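Local coordinates for protein sulfate adenylyltransferase (Allochromatium vinosum, PDB 4DNX) that catalyses the transfer of the adenylyl group of ATP to sulfate, forming adenosine 5'-phosphosulfate and diphosphate, at residues A[207-212]-A[378-383]; A[343-348]-A[356-361]. All blocks are in the same frame, centred on the assembly; numbering follows the deposited sequence.

Contact 1. Residues A[207-212]-A[378-383]; sequences AHEELC and FSRPEV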
loop_
_atom_site.group_PDB
_atom_site.type_symbol
_atom_site.label_atom_id
_atom_site.label_comp_id
_atom_site.label_asym_id
_atom_site.label_seq_id
_atom_site.Cartn_x
_atom_site.Cartn_y
_atom_site.Cartn_z
ATOM N N ALA A 207 5.009 -20.711 18.531
ATOM C CA ALA A 207 6.444 -20.538 18.824
ATOM C C ALA A 207 6.945 -19.185 18.325
ATOM O O ALA A 207 7.688 -18.488 19.031
ATOM C CB ALA A 207 7.252 -21.674 18.199
ATOM N N HIS A 208 6.545 -18.832 17.106
ATOM C CA HIS A 208 7.014 -17.577 16.490
ATOM C C HIS A 208 6.290 -16.410 17.078
ATOM O O HIS A 208 6.887 -15.348 17.272
ATOM C CB HIS A 208 6.866 -17.627 14.967
ATOM C CG HIS A 208 7.942 -18.442 14.316
ATOM N ND1 HIS A 208 7.813 -18.992 13.061
ATOM C CD2 HIS A 208 9.168 -18.810 14.765
ATOM C CE1 HIS A 208 8.906 -19.680 12.768
ATOM N NE2 HIS A 208 9.746 -19.582 13.785
ATOM N N GLU A 209 5.016 -16.623 17.426
ATOM C CA GLU A 209 4.206 -15.585 18.069
ATOM C C GLU A 209 4.843 -15.206 19.411
ATOM O O GLU A 209 5.035 -14.007 19.731
ATOM C CB GLU A 209 2.794 -16.135 18.300
ATOM C CG GLU A 209 1.920 -15.267 19.175
ATOM C CD GLU A 209 0.639 -15.962 19.646
ATOM O OE1 GLU A 209 0.101 -16.912 18.972
ATOM O OE2 GLU A 209 0.165 -15.552 20.723
ATOM N N GLU A 210 5.173 -16.234 20.186
ATOM C CA GLU A 210 5.758 -16.023 21.503
ATOM C C GLU A 210 7.182 -15.472 21.418
ATOM O O GLU A 210 7.606 -14.735 22.292
ATOM C CB GLU A 210 5.695 -17.323 22.326
ATOM C CG GLU A 210 4.240 -17.806 22.608
ATOM C CD GLU A 210 3.415 -16.829 23.440
ATOM O OE1 GLU A 210 2.166 -16.895 23.318
ATOM O OE2 GLU A 210 3.999 -16.017 24.213
ATOM N N LEU A 211 7.926 -15.807 20.356
ATOM C CA LEU A 211 9.246 -15.245 20.173
ATOM C C LEU A 211 9.161 -13.740 19.989
ATOM O O LEU A 211 9.948 -13.014 20.600
ATOM C CB LEU A 211 9.910 -15.828 18.938
ATOM C CG LEU A 211 11.353 -15.413 18.721
ATOM C CD1 LEU A 211 12.198 -15.862 19.921
ATOM C CD2 LEU A 211 11.805 -16.088 17.448
ATOM N N CYS A 212 8.191 -13.290 19.185
ATOM C CA CYS A 212 7.958 -11.832 19.011
ATOM C C CYS A 212 7.623 -11.187 20.351
ATOM O O CYS A 212 8.176 -10.127 20.685
ATOM C CB CYS A 212 6.841 -11.566 18.004
ATOM S SG CYS A 212 7.366 -11.895 16.314
ATOM N N PHE A 378 0.880 -25.244 20.800
ATOM C CA PHE A 378 1.677 -25.006 19.593
ATOM C C PHE A 378 0.957 -24.261 18.470
ATOM O O PHE A 378 1.621 -23.669 17.596
ATOM C CB PHE A 378 2.230 -26.325 19.069
ATOM C CG PHE A 378 3.076 -27.053 20.092
ATOM C CD1 PHE A 378 4.386 -26.625 20.362
ATOM C CD2 PHE A 378 2.551 -28.102 20.801
ATOM C CE1 PHE A 378 5.165 -27.295 21.312
ATOM C CE2 PHE A 378 3.319 -28.779 21.759
ATOM C CZ PHE A 378 4.627 -28.364 22.007
ATOM N N SER A 379 -0.376 -24.295 18.483
ATOM C CA SER A 379 -1.156 -23.593 17.438
ATOM C C SER A 379 -2.444 -23.000 18.018
ATOM O O SER A 379 -3.140 -23.640 18.830
ATOM C CB SER A 379 -1.468 -24.555 16.275
ATOM O OG SER A 379 -1.989 -23.839 15.161
ATOM N N ARG A 380 -2.769 -21.768 17.617
ATOM C CA ARG A 380 -4.052 -21.171 18.050
ATOM C C ARG A 380 -5.187 -21.802 17.261
ATOM O O ARG A 380 -5.044 -21.971 16.026
ATOM C CB ARG A 380 -4.022 -19.666 17.787
ATOM C CG ARG A 380 -2.834 -18.949 18.448
ATOM C CD ARG A 380 -2.845 -19.175 19.984
ATOM N NE ARG A 380 -1.922 -18.251 20.657
ATOM C CZ ARG A 380 -1.904 -18.074 21.981
ATOM N NH1 ARG A 380 -2.734 -18.771 22.755
ATOM N NH2 ARG A 380 -1.048 -17.221 22.546
ATOM N N PRO A 381 -6.308 -22.116 17.911
ATOM C CA PRO A 381 -7.408 -22.782 17.169
ATOM C C PRO A 381 -7.855 -22.023 15.904
ATOM O O PRO A 381 -8.171 -22.661 14.894
ATOM C CB PRO A 381 -8.555 -22.852 18.191
ATOM C CG PRO A 381 -7.872 -22.760 19.519
ATOM C CD PRO A 381 -6.679 -21.919 19.340
ATOM N N GLU A 382 -7.902 -20.687 15.955
ATOM C CA GLU A 382 -8.446 -19.935 14.807
ATOM C C GLU A 382 -7.461 -19.915 13.643
ATOM O O GLU A 382 -7.877 -19.879 12.472
ATOM C CB GLU A 382 -8.742 -18.480 15.202
ATOM C CG GLU A 382 -9.752 -18.408 16.329
ATOM C CD GLU A 382 -9.139 -18.432 17.738
ATOM O OE1 GLU A 382 -9.925 -18.133 18.661
ATOM O OE2 GLU A 382 -7.936 -18.780 17.932
ATOM N N VAL A 383 -6.179 -19.951 13.982
ATOM C CA VAL A 383 -5.110 -20.036 12.956
ATOM C C VAL A 383 -5.143 -21.476 12.352
ATOM O O VAL A 383 -5.122 -21.673 11.111
ATOM C CB VAL A 383 -3.732 -19.676 13.559
ATOM C CG1 VAL A 383 -2.607 -19.870 12.523
ATOM C CG2 VAL A 383 -3.710 -18.166 14.102
HETATM O O HOH W 1 4.359 -23.576 17.782
#
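Arg380 grips the carboxylate of Glu209 side-on with two nitrogens. This bidentate salt bridge ties helix 206-219 of the Rossmann-like ATP-sulfurylase domain to the start of helix 381-393. Arg380 NE donates to Glu209 OE1 at 3.0 Å, almost straight at 173°, and meets the syn lone pair of that oxygen. Arg380 NH2 donates to Glu209 OE2 at 2.8 Å. Both oxygens lie close to the guanidinium plane, and the two flat groups are only 25° apart. One nitrogen on each oxygen limits the rotation of both groups. The Glu209 chain is extended, with CG opposite the backbone N (chi1 170°), and it carries the carboxylate out from the helix to the arginine.

Glu210 adds a second, looser charge pair. Its OE1 stands 3.3 Å from Arg380 NH2 and approaches the guanidinium obliquely. NH2 is thus shared by two carboxylates in one salt-bridge network. Lys213, one helical turn on, pairs with Glu209 OE2 as well, so this buried carboxylate has two cationic partners, which probably help to keep it ionised.

Arg380 itself is the N-cap residue of helix 381-393. Tyr254 of helix 240-254 packs against both Glu209 and Arg380. Nearby, Ser379 OG is hydrogen-bonded to His205 ND1, and Phe378 makes a backbone hydrogen bond with Arg206. A water molecule completes the junction: it accepts from Ala207 N at 3.0 Å and donates to Phe378 O at 2.7 Å.

Contact 2. Residues A[343-348]-A[356-361]; sequences VMMRDA and FIQLSG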
loop_
_atom_site.group_PDB
_atom_site.type_symbol
_atom_site.label_atom_id
_atom_site.label_comp_id
_atom_site.label_asym_id
_atom_site.label_seq_id
_atom_site.Cartn_x
_atom_site.Cartn_y
_atom_site.Cartn_z
ATOM N N VAL A 343 8.867 -20.903 25.889
ATOM C CA VAL A 343 10.082 -20.200 26.305
ATOM C C VAL A 343 11.229 -20.544 25.342
ATOM O O VAL A 343 11.165 -21.554 24.612
ATOM C CB VAL A 343 10.502 -20.552 27.753
ATOM C CG1 VAL A 343 9.458 -20.052 28.756
ATOM C CG2 VAL A 343 10.728 -22.076 27.947
ATOM N N MET A 344 12.269 -19.715 25.352
ATOM C CA MET A 344 13.557 -20.123 24.791
ATOM C C MET A 344 14.228 -21.073 25.789
ATOM O O MET A 344 14.472 -20.739 26.953
ATOM C CB MET A 344 14.445 -18.909 24.498
ATOM C CG MET A 344 14.226 -18.377 23.100
ATOM S SD MET A 344 15.120 -16.838 22.811
ATOM C CE MET A 344 14.376 -15.699 23.981
ATOM N N MET A 345 14.537 -22.273 25.323
ATOM C CA MET A 345 15.091 -23.311 26.190
ATOM C C MET A 345 16.351 -22.848 26.940
ATOM O O MET A 345 16.520 -23.123 28.134
ATOM C CB MET A 345 15.351 -24.568 25.369
ATOM C CG MET A 345 14.105 -25.093 24.642
ATOM S SD MET A 345 14.337 -26.775 24.029
ATOM C CE MET A 345 15.042 -26.419 22.437
ATOM N N ARG A 346 17.191 -22.087 26.238
ATOM C CA ARG A 346 18.448 -21.552 26.785
ATOM C C ARG A 346 18.229 -20.665 28.021
ATOM O O ARG A 346 19.106 -20.560 28.874
ATOM C CB ARG A 346 19.248 -20.813 25.682
ATOM C CG ARG A 346 18.600 -19.546 25.152
ATOM C CD ARG A 346 19.563 -18.344 25.108
ATOM N NE ARG A 346 18.823 -17.073 25.097
ATOM C CZ ARG A 346 18.846 -16.173 24.107
ATOM N NH1 ARG A 346 19.590 -16.368 23.022
ATOM N NH2 ARG A 346 18.125 -15.059 24.210
ATOM N N ASP A 347 17.040 -20.087 28.138
ATOM C CA ASP A 347 16.708 -19.142 29.200
ATOM C C ASP A 347 15.957 -19.794 30.353
ATOM O O ASP A 347 15.575 -19.120 31.308
ATOM C CB ASP A 347 15.916 -17.963 28.634
ATOM C CG ASP A 347 16.784 -17.046 27.770
ATOM O OD1 ASP A 347 18.024 -17.114 27.918
ATOM O OD2 ASP A 347 16.240 -16.281 26.935
ATOM N N ALA A 348 15.757 -21.104 30.266
ATOM C CA ALA A 348 15.198 -21.869 31.374
ATOM C C ALA A 348 16.202 -22.961 31.808
ATOM O O ALA A 348 15.966 -24.158 31.590
ATOM C CB ALA A 348 13.844 -22.468 30.979
ATOM N N PHE A 356 10.105 -30.021 29.042
ATOM C CA PHE A 356 9.693 -29.375 27.783
ATOM C C PHE A 356 8.836 -30.273 26.916
ATOM O O PHE A 356 8.989 -31.474 26.921
ATOM C CB PHE A 356 10.902 -28.917 26.934
ATOM C CG PHE A 356 11.753 -27.870 27.592
ATOM C CD1 PHE A 356 11.272 -26.573 27.792
ATOM C CD2 PHE A 356 13.046 -28.183 28.012
ATOM C CE1 PHE A 356 12.062 -25.604 28.415
ATOM C CE2 PHE A 356 13.852 -27.224 28.637
ATOM C CZ PHE A 356 13.353 -25.927 28.835
ATOM N N ILE A 357 7.938 -29.670 26.144
ATOM C CA ILE A 357 7.279 -30.401 25.076
ATOM C C ILE A 357 7.677 -29.658 23.808
ATOM O O ILE A 357 7.675 -28.416 23.751
ATOM C CB ILE A 357 5.736 -30.418 25.214
ATOM C CG1 ILE A 357 5.293 -30.977 26.567
ATOM C CG2 ILE A 357 5.108 -31.252 24.107
ATOM C CD1 ILE A 357 3.844 -30.603 26.879
ATOM N N GLN A 358 8.042 -30.440 22.800
ATOM C CA GLN A 358 8.503 -29.884 21.553
ATOM C C GLN A 358 7.691 -30.423 20.390
ATOM O O GLN A 358 7.298 -31.596 20.387
ATOM C CB GLN A 358 9.972 -30.230 21.353
ATOM C CG GLN A 358 10.896 -29.009 21.375
ATOM C CD GLN A 358 12.263 -29.375 21.908
ATOM O OE1 GLN A 358 12.384 -30.056 22.921
ATOM N NE2 GLN A 358 13.299 -28.935 21.218
ATOM N N LEU A 359 7.442 -29.555 19.417
ATOM C CA LEU A 359 6.721 -29.949 18.205
ATOM C C LEU A 359 7.190 -29.054 17.077
ATOM O O LEU A 359 7.038 -27.845 17.122
ATOM C CB LEU A 359 5.201 -29.819 18.376
ATOM C CG LEU A 359 4.302 -30.515 17.342
ATOM C CD1 LEU A 359 4.445 -32.049 17.363
ATOM C CD2 LEU A 359 2.834 -30.091 17.593
ATOM N N SER A 360 7.780 -29.650 16.057
ATOM C CA SER A 360 8.395 -28.849 15.036
ATOM C C SER A 360 7.366 -28.183 14.119
ATOM O O SER A 360 6.208 -28.633 14.031
ATOM C CB SER A 360 9.363 -29.709 14.226
ATOM O OG SER A 360 8.660 -30.722 13.533
ATOM N N GLY A 361 7.818 -27.177 13.387
ATOM C CA GLY A 361 7.001 -26.516 12.369
ATOM C C GLY A 361 6.591 -27.549 11.316
ATOM O O GLY A 361 5.497 -27.481 10.772
#
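Val343 meets the edge of the Phe356 ring, with its CG2 methyl 3.8 Å from Phe356 CE1. It stands near the end of strand 341-344, an outer strand of a small antiparallel sheet. Phe356 begins the other outer strand, 356-357. Strand 333-336 runs between them, so the two segments meet through side chains across the middle strand, where Met345, Phe356 and Gln358 all touch Ala334.

Met345 carries the main contact. It lies where the strand gives way to a short 3-10 turn. Its CG sits over the middle of the Phe356 ring, 4.3 Å from the centroid and 9° off the normal, as a CH-pi contact. SD lies over the same face at 4.5 Å from the ring centroid, which makes this a Met-aromatic contact. CG is anti to the carbonyl carbon (chi1 -56°), and the chain then runs extended to SD (chi2 -166°), along the ring face. It bends at chi3, and the CE methyl of Met345 comes 3.3 Å from Gln358 NE2. The methionine and glutamine side chains cross at about a right angle.

Arg346 and Asp347 form a salt bridge within the turn, Arg346 NE to Asp347 OD1 at 2.9 Å. Ala348 follows the turn, and its CB reaches the ring edge 4.1 Å from Phe356 CZ. The ring is therefore touched on one face by Met345 and at its edge by Val343 and Ala348. His351 also packs against it, the two ring planes about 25° apart. The arrangement is a small apolar cluster built around a Met-aromatic contact, joining the end of strand 341-344 and the turn after it to strand 356-357, across the middle strand of a three-stranded antiparallel sheet.

In the fold
The centres of the two contacts lie about 13 Å apart, on the same side of the chain's centre. All four segments belong to the ATP-sulfurylase family region. Along the chain the order is 207-212, 343-348, 356-361 and 378-383, so contact 2 falls wholly within the span bridged by contact 1. Strand 333-336 links them: Ala207 and Phe378 touch it from contact 1, and it is the middle strand of the sheet in contact 2. Phe378 also packs on Ile357 and Leu359, and Leu211 meets Met344. The small antiparallel sheet is thus packed against helix 206-219 and the lead-in to the C-terminal helix 381-393.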